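Local structure of dihydrodipicolinate synthase family protein (Sinorhizobium meliloti, 4DNH) at residues C117-D122 against S141-I146; E80-A85 against I154-R159; L7-R12 against L358-D363. The protein is of unknown function but folds as a TIM barrel and probably is an enzyme related to dihydrodipicolinate synthase. One frame throughout, in Å; residues are numbered along the deposited sequence.

Interaction 1 (C117-D122 against S141-I146); sequences CGAGTD and SQIEAI
Gln-142 reaches from its helix to Gly-120 and Asp-122, just past the strand, and bonds one with each end of its amide. A chi1 of -56° sets its CG anti to the carbonyl carbon; from there the extended chain carries the amide to Gly-120. Gln-142 OE1 accepts a hydrogen bond from Gly-120 N at 2.7 Å. The bond is fairly straight, but the donor lies above the plane of the amide carbonyl. Gln-142 NE2 donates to Asp-122 OD1 at 3.0 Å. That acceptor lies near the amide plane, while the N-H comes from above the carboxylate plane; the two planes are 71° apart. Gln-142 NE2 also bonds His-123 ND1. Asp-122 OD2 has a salt bridge with Arg-87, which likewise bonds Gly-118 O. An alanine in place of Gln-142 would probably leave the N-H of Gly-120 without its acceptor and the loop at Asp-122 less firmly tied to the helix. The contact belongs to a beta-alpha-beta unit of the TIM barrel: strand 115-119, helix 132-148 and strand 153-155. The axes of 117-119 and 141-146 run nearly antiparallel, 155° apart, with a closest approach of 8.4 Å. Toward the start of segment 117-122 the contact is apolar. Ile-146 turns two branches to the strand. Its CD1 meets Ala-119 CB at 3.5 Å, and also lies 3.7 Å from Gly-118 O. Its CG2, anti to the backbone N, touches Cys-117 CB at 3.8 Å. Ala-119 CB points to the helix and also meets Ile-143 CG1 at 4.0 Å. Beyond the two segments, Cys-117 packs on Ile-100 and Leu-104 of helix 93-108, and Ile-143 on Leu-155.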
ATOM      1  N   CYS A 117       5.788  10.569   0.493  1.00 40.71           N
ATOM      2  CA  CYS A 117       5.170  10.706  -0.805  1.00 42.02           C
ATOM      3  C   CYS A 117       5.945   9.997  -1.880  1.00 43.55           C
ATOM      4  O   CYS A 117       7.147  10.226  -2.029  1.00 45.14           O
ATOM      5  CB  CYS A 117       5.074  12.185  -1.147  1.00 46.00           C
ATOM      6  SG  CYS A 117       4.262  13.111   0.170  1.00 49.83           S
ATOM      7  N   GLY A 118       5.247   9.158  -2.646  1.00 40.60           N
ATOM      8  CA  GLY A 118       5.871   8.426  -3.725  1.00 41.63           C
ATOM      9  C   GLY A 118       6.372   9.303  -4.859  1.00 43.62           C
ATOM     10  O   GLY A 118       5.586  10.022  -5.499  1.00 43.64           O
ATOM     11  N   ALA A 119       7.677   9.219  -5.110  1.00 43.59           N
ATOM     12  CA  ALA A 119       8.341   9.948  -6.195  1.00 45.16           C
ATOM     13  C   ALA A 119       8.958   8.963  -7.179  1.00 48.04           C
ATOM     14  O   ALA A 119       9.694   8.038  -6.788  1.00 48.37           O
ATOM     15  CB  ALA A 119       9.412  10.873  -5.643  1.00 45.89           C
ATOM     16  N   GLY A 120       8.665   9.153  -8.459  1.00 47.66           N
ATOM     17  CA  GLY A 120       9.121   8.200  -9.445  1.00 48.01           C
ATOM     18  C   GLY A 120       9.365   8.790 -10.809  1.00 51.60           C
ATOM     19  O   GLY A 120       9.804   9.934 -10.954  1.00 53.65           O
ATOM     20  N   THR A 121       9.033   7.989 -11.807  1.00 53.85           N
ATOM     21  CA  THR A 121       9.356   8.243 -13.193  1.00 55.53           C
ATOM     22  C   THR A 121       8.087   8.121 -14.064  1.00 55.09           C
ATOM     23  O   THR A 121       8.116   8.378 -15.268  1.00 53.96           O
ATOM     24  CB  THR A 121      10.461   7.254 -13.613  1.00 55.53           C
ATOM     25  OG1 THR A 121      11.718   7.945 -13.671  1.00 57.82           O
ATOM     26  CG2 THR A 121      10.156   6.579 -14.943  1.00 58.63           C
ATOM     27  N   ASP A 122       6.973   7.765 -13.425  1.00 53.70           N
ATOM     28  CA  ASP A 122       5.719   7.414 -14.115  1.00 53.41           C
ATOM     29  C   ASP A 122       5.183   8.375 -15.198  1.00 54.60           C
ATOM     30  O   ASP A 122       4.272   8.013 -15.938  1.00 55.10           O
ATOM     31  CB  ASP A 122       4.611   7.030 -13.116  1.00 51.33           C
ATOM     32  CG  ASP A 122       4.494   8.004 -11.945  1.00 57.28           C
ATOM     33  OD1 ASP A 122       5.525   8.429 -11.379  1.00 59.01           O
ATOM     34  OD2 ASP A 122       3.353   8.326 -11.567  1.00 61.92           O
ATOM     35  N   SER A 141      12.567  15.797 -11.367  1.00 60.85           N
ATOM     36  CA  SER A 141      11.377  16.593 -11.629  1.00 58.55           C
ATOM     37  C   SER A 141      10.324  16.331 -10.547  1.00 57.28           C
ATOM     38  O   SER A 141       9.817  17.268  -9.922  1.00 58.11           O
ATOM     39  CB  SER A 141      10.830  16.276 -13.021  1.00 60.18           C
ATOM     40  OG  SER A 141       9.713  17.080 -13.346  1.00 59.63           O
ATOM     41  N   GLN A 142      10.026  15.055 -10.307  1.00 54.84           N
ATOM     42  CA  GLN A 142       9.032  14.666  -9.307  1.00 52.07           C
ATOM     43  C   GLN A 142       9.520  14.925  -7.889  1.00 54.31           C
ATOM     44  O   GLN A 142       8.756  15.418  -7.052  1.00 57.09           O
ATOM     45  CB  GLN A 142       8.631  13.197  -9.444  1.00 48.33           C
ATOM     46  CG  GLN A 142       8.103  12.782 -10.804  1.00 46.84           C
ATOM     47  CD  GLN A 142       7.222  11.544 -10.725  1.00 45.04           C
ATOM     48  OE1 GLN A 142       7.026  10.964  -9.654  1.00 42.35           O
ATOM     49  NE2 GLN A 142       6.689  11.132 -11.866  1.00 45.14           N
ATOM     50  N   ILE A 143      10.780  14.575  -7.618  1.00 54.43           N
ATOM     51  CA  ILE A 143      11.402  14.834  -6.307  1.00 55.12           C
ATOM     52  C   ILE A 143      11.334  16.318  -5.934  1.00 57.05           C
ATOM     53  O   ILE A 143      10.970  16.658  -4.810  1.00 59.23           O
ATOM     54  CB  ILE A 143      12.861  14.307  -6.243  1.00 54.35           C
ATOM     55  CG1 ILE A 143      12.850  12.790  -6.071  1.00 52.48           C
ATOM     56  CG2 ILE A 143      13.665  14.973  -5.122  1.00 53.61           C
ATOM     57  CD1 ILE A 143      14.127  12.112  -6.509  1.00 52.61           C
ATOM     58  N   GLU A 144      11.672  17.194  -6.877  1.00 57.06           N
ATOM     59  CA  GLU A 144      11.650  18.629  -6.616  1.00 59.18           C
ATOM     60  C   GLU A 144      10.228  19.119  -6.391  1.00 58.16           C
ATOM     61  O   GLU A 144       9.975  19.908  -5.479  1.00 59.13           O
ATOM     62  CB  GLU A 144      12.346  19.413  -7.735  1.00 63.13           C
ATOM     63  CG  GLU A 144      13.871  19.381  -7.640  1.00 68.51           C
ATOM     64  CD  GLU A 144      14.576  19.874  -8.903  1.00 73.28           C
ATOM     65  OE1 GLU A 144      13.901  20.060  -9.951  1.00 72.92           O
ATOM     66  OE2 GLU A 144      15.816  20.064  -8.848  1.00 75.01           O
ATOM     67  N   ALA A 145       9.299  18.629  -7.207  1.00 58.18           N
ATOM     68  CA  ALA A 145       7.884  18.936  -7.028  1.00 56.36           C
ATOM     69  C   ALA A 145       7.416  18.600  -5.612  1.00 55.45           C
ATOM     70  O   ALA A 145       6.787  19.439  -4.957  1.00 59.18           O
ATOM     71  CB  ALA A 145       7.047  18.205  -8.061  1.00 55.55           C
ATOM     72  N   ILE A 146       7.760  17.405  -5.129  1.00 50.94           N
ATOM     73  CA  ILE A 146       7.348  16.960  -3.790  1.00 50.30           C
ATOM     74  C   ILE A 146       8.001  17.775  -2.663  1.00 52.27           C
ATOM     75  O   ILE A 146       7.310  18.304  -1.775  1.00 52.02           O
ATOM     76  CB  ILE A 146       7.556  15.440  -3.590  1.00 48.99           C
ATOM     77  CG1 ILE A 146       6.556  14.661  -4.444  1.00 46.51           C
ATOM     78  CG2 ILE A 146       7.344  15.061  -2.134  1.00 50.08           C
ATOM     79  CD1 ILE A 146       7.067  13.331  -4.944  1.00 46.08           C
TER

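Interaction 2 (E80-A85 against I154-R159); sequences ESMDTA and ILMASR
The CA atoms of Met-82 and Met-156 are the nearest pair across the segments, 8.4 Å apart. No hydrogen bond joins the segments; the contact is made mainly by side chains. Segment 80-85 leaves strand 77-80 and makes a 3-10 turn at residues 83-84, closed by a bond from Ala-85 N to Met-82 O. Segment 154-159 ends strand 153-155 and runs on to Ser-158, the N-cap of helix 159-164. Both methionines are selenomethionines. The chain of Met-82 bends at chi2 and chi3. Its SE lies 4.0 Å from Met-156 SE, and the two side chains pass alongside each other, running opposite ways. Strands 77-80 and 153-155 belong to the parallel TIM barrel, with strand 115-119 between them; the contact passes over that middle strand at the C-terminal ends, where TIM-barrel enzymes hold their active sites. Ile-154 lies across Met-82 at a slant. Its CG2 touches Met-82 SE at 3.9 Å and Met-82 CE at 4.0 Å. Met-156 bends at chi3 (94°), which brings its CE within 4.1 Å of Asp-83 N. Met-156 SE is 4.0 Å from Ser-81 O, which accepts a hydrogen bond from Arg-87. Asp-83 OD2 bonds the hydroxyl of Tyr-323, and a glycerol, probably from crystallisation, lies about 4 Å from the Asp-83 side chain.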
ATOM      1  N   GLU A  80       1.662   8.188   0.455  1.00 36.40           N
ATOM      2  CA  GLU A  80       0.773   8.760  -0.541  1.00 37.71           C
ATOM      3  C   GLU A  80       1.126   8.512  -1.974  1.00 39.34           C
ATOM      4  O   GLU A  80       2.305   8.507  -2.363  1.00 38.56           O
ATOM      5  CB  GLU A  80       0.613  10.267  -0.378  1.00 41.50           C
ATOM      6  CG  GLU A  80      -0.635  10.661   0.382  1.00 45.89           C
ATOM      7  CD  GLU A  80      -1.932  10.253  -0.282  1.00 46.51           C
ATOM      8  OE1 GLU A  80      -1.980   9.321  -1.126  1.00 49.57           O
ATOM      9  OE2 GLU A  80      -2.934  10.867   0.094  1.00 44.12           O
ATOM     10  N   SER A  81       0.057   8.361  -2.752  1.00 39.81           N
ATOM     11  CA  SER A  81       0.140   8.187  -4.170  1.00 40.69           C
ATOM     12  C   SER A  81       1.028   6.971  -4.460  1.00 39.25           C
ATOM     13  O   SER A  81       1.850   6.974  -5.367  1.00 38.56           O
ATOM     14  CB  SER A  81       0.658   9.474  -4.822  1.00 42.71           C
ATOM     15  OG  SER A  81      -0.275  10.528  -4.664  1.00 41.91           O
HETATM   16  N   MSE A  82       0.829   5.928  -3.671  1.00 40.06           N
HETATM   17  CA  MSE A  82       1.599   4.704  -3.823  1.00 46.33           C
HETATM   18  C   MSE A  82       0.867   3.717  -4.695  1.00 47.83           C
HETATM   19  O   MSE A  82      -0.182   4.025  -5.285  1.00 46.52           O
HETATM   20  CB  MSE A  82       1.880   4.169  -2.418  1.00 50.26           C
HETATM   21  CG  MSE A  82       2.954   5.025  -1.742  1.00 55.77           C
HETATM   22 SE   MSE A  82       4.644   4.768  -2.729  1.00 66.88          SE
HETATM   23  CE  MSE A  82       4.979   2.931  -2.099  1.00 66.13           C
ATOM     24  N   ASP A  83       1.408   2.510  -4.786  1.00 48.28           N
ATOM     25  CA  ASP A  83       0.800   1.478  -5.603  1.00 46.44           C
ATOM     26  C   ASP A  83      -0.664   1.272  -5.229  1.00 42.20           C
ATOM     27  O   ASP A  83      -1.479   1.046  -6.098  1.00 41.12           O
ATOM     28  CB  ASP A  83       1.568   0.164  -5.473  1.00 51.61           C
ATOM     29  CG  ASP A  83       1.142  -0.849  -6.499  1.00 55.07           C
ATOM     30  OD1 ASP A  83       1.602  -0.748  -7.657  1.00 57.83           O
ATOM     31  OD2 ASP A  83       0.332  -1.740  -6.154  1.00 56.25           O
ATOM     32  N   THR A  84      -1.001   1.361  -3.943  1.00 41.95           N
ATOM     33  CA  THR A  84      -2.410   1.224  -3.505  1.00 39.35           C
ATOM     34  C   THR A  84      -3.302   2.351  -4.030  1.00 38.73           C
ATOM     35  O   THR A  84      -4.510   2.176  -4.176  1.00 39.46           O
ATOM     36  CB  THR A  84      -2.551   1.140  -1.967  1.00 37.02           C
ATOM     37  OG1 THR A  84      -1.691   0.118  -1.469  1.00 39.96           O
ATOM     38  CG2 THR A  84      -3.966   0.793  -1.564  1.00 35.23           C
ATOM     39  N   ALA A  85      -2.721   3.513  -4.303  1.00 38.42           N
ATOM     40  CA  ALA A  85      -3.526   4.632  -4.819  1.00 36.66           C
ATOM     41  C   ALA A  85      -3.580   4.529  -6.329  1.00 35.39           C
ATOM     42  O   ALA A  85      -3.981   5.459  -7.004  1.00 33.83           O
ATOM     43  CB  ALA A  85      -2.956   5.965  -4.376  1.00 35.14           C
ATOM     44  N   ILE A 154       9.182   8.752  -0.822  1.00 42.84           N
ATOM     45  CA  ILE A 154       9.320   7.316  -0.974  1.00 42.45           C
ATOM     46  C   ILE A 154       9.764   7.147  -2.410  1.00 43.54           C
ATOM     47  O   ILE A 154       9.028   7.496  -3.328  1.00 42.50           O
ATOM     48  CB  ILE A 154       7.992   6.566  -0.803  1.00 40.07           C
ATOM     49  CG1 ILE A 154       7.498   6.681   0.632  1.00 39.38           C
ATOM     50  CG2 ILE A 154       8.175   5.095  -1.166  1.00 40.17           C
ATOM     51  CD1 ILE A 154       6.051   6.279   0.811  1.00 38.43           C
ATOM     52  N   LEU A 155      10.975   6.648  -2.605  1.00 45.55           N
ATOM     53  CA  LEU A 155      11.556   6.626  -3.929  1.00 47.52           C
ATOM     54  C   LEU A 155      11.109   5.373  -4.674  1.00 49.69           C
ATOM     55  O   LEU A 155      11.533   4.256  -4.365  1.00 49.83           O
ATOM     56  CB  LEU A 155      13.073   6.730  -3.848  1.00 49.09           C
ATOM     57  CG  LEU A 155      13.812   6.960  -5.159  1.00 50.02           C
ATOM     58  CD1 LEU A 155      13.373   8.269  -5.787  1.00 48.31           C
ATOM     59  CD2 LEU A 155      15.308   6.954  -4.911  1.00 51.90           C
HETATM   60  N   MSE A 156      10.234   5.575  -5.652  1.00 50.57           N
HETATM   61  CA  MSE A 156       9.596   4.468  -6.357  1.00 53.27           C
HETATM   62  C   MSE A 156      10.486   3.912  -7.439  1.00 53.21           C
HETATM   63  O   MSE A 156      11.387   4.608  -7.948  1.00 55.15           O
HETATM   64  CB  MSE A 156       8.266   4.969  -6.912  1.00 55.10           C
HETATM   65  CG  MSE A 156       7.278   5.102  -5.753  1.00 60.06           C
HETATM   66 SE   MSE A 156       5.566   5.815  -6.425  1.00 66.93          SE
HETATM   67  CE  MSE A 156       4.611   4.112  -6.724  1.00 59.41           C
ATOM     68  N   ALA A 157      10.251   2.647  -7.780  1.00 49.36           N
ATOM     69  CA  ALA A 157      10.965   1.997  -8.868  1.00 50.60           C
ATOM     70  C   ALA A 157      10.476   2.587 -10.179  1.00 50.72           C
ATOM     71  O   ALA A 157       9.363   3.104 -10.249  1.00 52.48           O
ATOM     72  CB  ALA A 157      10.742   0.498  -8.832  1.00 50.57           C
ATOM     73  N   SER A 158      11.313   2.522 -11.206  1.00 49.89           N
ATOM     74  CA  SER A 158      11.073   3.232 -12.451  1.00 50.71           C
ATOM     75  C   SER A 158      10.907   2.286 -13.655  1.00 53.22           C
ATOM     76  O   SER A 158      11.789   1.463 -13.958  1.00 52.24           O
ATOM     77  CB  SER A 158      12.200   4.254 -12.664  1.00 53.54           C
ATOM     78  OG  SER A 158      12.405   4.596 -14.024  1.00 55.17           O
ATOM     79  N   ARG A 159       9.755   2.415 -14.317  1.00 54.76           N
ATOM     80  CA  ARG A 159       9.378   1.634 -15.506  1.00 55.16           C
ATOM     81  C   ARG A 159      10.435   1.840 -16.617  1.00 55.75           C
ATOM     82  O   ARG A 159      10.916   0.877 -17.199  1.00 57.55           O
ATOM     83  CB  ARG A 159       7.989   2.114 -15.989  1.00 55.63           C
ATOM     84  CG  ARG A 159       6.833   1.114 -16.115  1.00 53.74           C
ATOM     85  CD  ARG A 159       6.434   0.521 -14.772  1.00 53.46           C
ATOM     86  NE  ARG A 159       5.019   0.548 -14.314  1.00 52.06           N
ATOM     87  CZ  ARG A 159       3.924   1.024 -14.922  1.00 46.49           C
ATOM     88  NH1 ARG A 159       2.765   0.942 -14.267  1.00 37.85           N
ATOM     89  NH2 ARG A 159       3.959   1.566 -16.143  1.00 48.70           N
TER

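Interaction 3 (L7-R12 against L358-D363); sequences LPIEGR and LFRLAD
A beta hairpin at the N-terminus, strands 4-9 and 12-17, lies against helix 352-364 near the C-terminus; the centre of the contact is about 24 Å from the centre of the chain. A type I' turn from Ile-9 to Arg-12 joins its strands. The axes of 7-9 and 358-363 stand 111° apart. Leu-7 and Arg-360 reach toward each other tip to tip. The Arg-360 chain is extended from CG to NE, and Leu-7 CD1 sits over one face of the guanidinium, 3.8 Å from its plane and displaced from the middle. Leu-7 CD1 also touches Phe-359 CD1 at 3.8 Å, the two side chains crossing at about a right angle. Arg-360 NH2 donates to Pro-8 O at 3.3 Å. The bond is nearly straight and lies in the guanidinium plane, but the donor stands above the plane of the carbonyl. One water accepts from Arg-360 NH1 at 2.7 Å and donates to Pro-8 O at 2.9 Å. Arg-360 NH1 also has a salt bridge with Glu-357. The carbonyl of Pro-8 is thus held directly and through water, while Glu-357 probably helps to balance the charge of this buried arginine.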
ATOM      1  N   LEU A   7     -25.075 -15.927   0.449  1.00 52.23           N
ATOM      2  CA  LEU A   7     -23.898 -15.562  -0.339  1.00 49.69           C
ATOM      3  C   LEU A   7     -23.526 -16.656  -1.322  1.00 53.92           C
ATOM      4  O   LEU A   7     -23.784 -17.837  -1.063  1.00 57.86           O
ATOM      5  CB  LEU A   7     -22.705 -15.276   0.567  1.00 44.55           C
ATOM      6  CG  LEU A   7     -22.779 -14.112   1.549  1.00 43.91           C
ATOM      7  CD1 LEU A   7     -21.503 -14.110   2.364  1.00 45.20           C
ATOM      8  CD2 LEU A   7     -22.959 -12.748   0.888  1.00 42.39           C
ATOM      9  N   PRO A   8     -22.920 -16.271  -2.457  1.00 56.52           N
ATOM     10  CA  PRO A   8     -22.546 -17.270  -3.457  1.00 59.74           C
ATOM     11  C   PRO A   8     -21.282 -18.054  -3.116  1.00 63.19           C
ATOM     12  O   PRO A   8     -20.260 -17.468  -2.755  1.00 58.99           O
ATOM     13  CB  PRO A   8     -22.352 -16.457  -4.737  1.00 59.05           C
ATOM     14  CG  PRO A   8     -22.187 -15.043  -4.315  1.00 57.32           C
ATOM     15  CD  PRO A   8     -22.718 -14.884  -2.925  1.00 56.38           C
ATOM     16  N   ILE A   9     -21.403 -19.378  -3.190  1.00 72.10           N
ATOM     17  CA  ILE A   9     -20.279 -20.309  -3.160  1.00 83.05           C
ATOM     18  C   ILE A   9     -20.609 -21.365  -4.200  1.00 95.02           C
ATOM     19  O   ILE A   9     -21.749 -21.843  -4.256  1.00 97.05           O
ATOM     20  CB  ILE A   9     -20.126 -21.082  -1.823  1.00 84.44           C
ATOM     21  CG1 ILE A   9     -20.771 -20.347  -0.644  1.00 86.73           C
ATOM     22  CG2 ILE A   9     -18.661 -21.435  -1.565  1.00 81.48           C
ATOM     23  CD1 ILE A   9     -20.783 -21.143   0.649  1.00 90.20           C
ATOM     24  N   GLU A  10     -19.612 -21.732  -5.005  1.00102.27           N
ATOM     25  CA  GLU A  10     -19.728 -22.829  -5.985  1.00106.14           C
ATOM     26  C   GLU A  10     -20.997 -22.726  -6.853  1.00 99.86           C
ATOM     27  O   GLU A  10     -21.810 -23.654  -6.886  1.00 95.37           O
ATOM     28  CB  GLU A  10     -19.676 -24.207  -5.288  1.00110.10           C
ATOM     29  CG  GLU A  10     -18.846 -24.284  -4.006  1.00111.85           C
ATOM     30  CD  GLU A  10     -17.469 -24.893  -4.199  1.00107.39           C
ATOM     31  OE1 GLU A  10     -16.708 -24.406  -5.062  1.00101.62           O
ATOM     32  OE2 GLU A  10     -17.142 -25.857  -3.471  1.00107.55           O
ATOM     33  N   GLY A  11     -21.168 -21.588  -7.530  1.00100.37           N
ATOM     34  CA  GLY A  11     -22.333 -21.354  -8.401  1.00 97.25           C
ATOM     35  C   GLY A  11     -23.688 -21.261  -7.703  1.00 92.17           C
ATOM     36  O   GLY A  11     -24.641 -20.698  -8.259  1.00 81.31           O
ATOM     37  N   ARG A  12     -23.766 -21.821  -6.491  1.00 94.64           N
ATOM     38  CA  ARG A  12     -24.980 -21.811  -5.665  1.00 96.13           C
ATOM     39  C   ARG A  12     -24.938 -20.722  -4.581  1.00 86.51           C
ATOM     40  O   ARG A  12     -24.015 -19.908  -4.530  1.00 81.36           O
ATOM     41  CB  ARG A  12     -25.214 -23.190  -5.032  1.00103.05           C
ATOM     42  CG  ARG A  12     -25.414 -24.330  -6.029  1.00112.54           C
ATOM     43  CD  ARG A  12     -25.048 -25.672  -5.404  1.00118.13           C
ATOM     44  NE  ARG A  12     -23.666 -25.676  -4.914  1.00122.56           N
ATOM     45  CZ  ARG A  12     -23.192 -26.473  -3.957  1.00121.99           C
ATOM     46  NH1 ARG A  12     -23.978 -27.358  -3.356  1.00121.02           N
ATOM     47  NH2 ARG A  12     -21.918 -26.381  -3.597  1.00117.45           N
ATOM     48  N   LEU A 358     -14.373 -12.340   0.475  1.00 38.79           N
ATOM     49  CA  LEU A 358     -13.859 -11.145   1.146  1.00 39.53           C
ATOM     50  C   LEU A 358     -14.749 -10.702   2.325  1.00 39.20           C
ATOM     51  O   LEU A 358     -14.256 -10.463   3.416  1.00 42.04           O
ATOM     52  CB  LEU A 358     -13.690 -10.000   0.130  1.00 39.27           C
ATOM     53  CG  LEU A 358     -12.827  -8.798   0.534  1.00 40.32           C
ATOM     54  CD1 LEU A 358     -12.256  -8.098  -0.688  1.00 39.99           C
ATOM     55  CD2 LEU A 358     -13.631  -7.808   1.365  1.00 40.06           C
ATOM     56  N   PHE A 359     -16.051 -10.607   2.105  1.00 36.99           N
ATOM     57  CA  PHE A 359     -17.000 -10.299   3.178  1.00 36.58           C
ATOM     58  C   PHE A 359     -16.935 -11.292   4.363  1.00 37.27           C
ATOM     59  O   PHE A 359     -16.875 -10.857   5.517  1.00 37.16           O
ATOM     60  CB  PHE A 359     -18.410 -10.149   2.577  1.00 37.04           C
ATOM     61  CG  PHE A 359     -19.517  -9.941   3.579  1.00 38.18           C
ATOM     62  CD1 PHE A 359     -20.131 -11.032   4.205  1.00 39.99           C
ATOM     63  CD2 PHE A 359     -19.999  -8.661   3.847  1.00 38.65           C
ATOM     64  CE1 PHE A 359     -21.171 -10.840   5.108  1.00 42.22           C
ATOM     65  CE2 PHE A 359     -21.046  -8.458   4.745  1.00 40.88           C
ATOM     66  CZ  PHE A 359     -21.634  -9.549   5.381  1.00 42.61           C
ATOM     67  N   ARG A 360     -16.921 -12.603   4.100  1.00 38.06           N
ATOM     68  CA  ARG A 360     -16.827 -13.607   5.199  1.00 38.14           C
ATOM     69  C   ARG A 360     -15.533 -13.502   5.978  1.00 39.28           C
ATOM     70  O   ARG A 360     -15.532 -13.525   7.205  1.00 40.76           O
ATOM     71  CB  ARG A 360     -16.899 -15.037   4.691  1.00 38.68           C
ATOM     72  CG  ARG A 360     -18.082 -15.404   3.823  1.00 39.44           C
ATOM     73  CD  ARG A 360     -17.955 -16.869   3.439  1.00 40.66           C
ATOM     74  NE  ARG A 360     -19.016 -17.260   2.537  1.00 42.72           N
ATOM     75  CZ  ARG A 360     -18.969 -17.137   1.213  1.00 43.32           C
ATOM     76  NH1 ARG A 360     -17.891 -16.643   0.610  1.00 41.56           N
ATOM     77  NH2 ARG A 360     -20.010 -17.522   0.491  1.00 44.07           N
ATOM     78  N   LEU A 361     -14.416 -13.414   5.262  1.00 40.18           N
ATOM     79  CA  LEU A 361     -13.120 -13.296   5.922  1.00 40.55           C
ATOM     80  C   LEU A 361     -13.007 -11.957   6.668  1.00 42.79           C
ATOM     81  O   LEU A 361     -12.439 -11.906   7.764  1.00 42.36           O
ATOM     82  CB  LEU A 361     -11.976 -13.498   4.929  1.00 39.77           C
ATOM     83  CG  LEU A 361     -11.892 -14.873   4.231  1.00 40.09           C
ATOM     84  CD1 LEU A 361     -10.942 -14.811   3.053  1.00 38.39           C
ATOM     85  CD2 LEU A 361     -11.487 -15.999   5.177  1.00 40.65           C
ATOM     86  N   ALA A 362     -13.580 -10.888   6.106  1.00 43.31           N
ATOM     87  CA  ALA A 362     -13.651  -9.594   6.828  1.00 42.99           C
ATOM     88  C   ALA A 362     -14.474  -9.700   8.112  1.00 44.00           C
ATOM     89  O   ALA A 362     -14.079  -9.168   9.151  1.00 43.57           O
ATOM     90  CB  ALA A 362     -14.199  -8.491   5.937  1.00 40.07           C
ATOM     91  N   ASP A 363     -15.611 -10.392   8.037  1.00 45.68           N
ATOM     92  CA  ASP A 363     -16.446 -10.648   9.221  1.00 47.78           C
ATOM     93  C   ASP A 363     -15.666 -11.361  10.325  1.00 49.07           C
ATOM     94  O   ASP A 363     -15.670 -10.930  11.473  1.00 48.69           O
ATOM     95  CB  ASP A 363     -17.691 -11.469   8.861  1.00 49.11           C
ATOM     96  CG  ASP A 363     -18.335 -12.132  10.077  1.00 55.58           C
ATOM     97  OD1 ASP A 363     -18.525 -11.467  11.122  1.00 58.65           O
ATOM     98  OD2 ASP A 363     -18.660 -13.328   9.993  1.00 58.81           O
TER
HETATM   99  O   HOH W   1     -17.640 -16.518  -2.089  1.00 43.29           O

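How the interactions relate
Interactions 1 and 2 are neighbours in the barrel, their centres 9 Å apart. They share its sheet: strands 115-119 and 153-155 are adjacent, and backbone pairs such as Cys-117 O with Ile-154 N probably bond between them. Gly-118 also packs on Met-156. Interaction 1 lies within one beta-alpha-beta unit and joins strand 115-119 to its outer helix 132-148. Interaction 2 lies nearer the middle of the chain and bridges two strands that flank 115-119. Interaction 3 is remote, with its centre 40 Å from that of interaction 1 and 32 Å from that of interaction 2. Along the chain the contacts are nested: 1 inside 2, and 2 inside 3. Interaction 3 thus ties an N-terminal hairpin to a helix near the C-terminus.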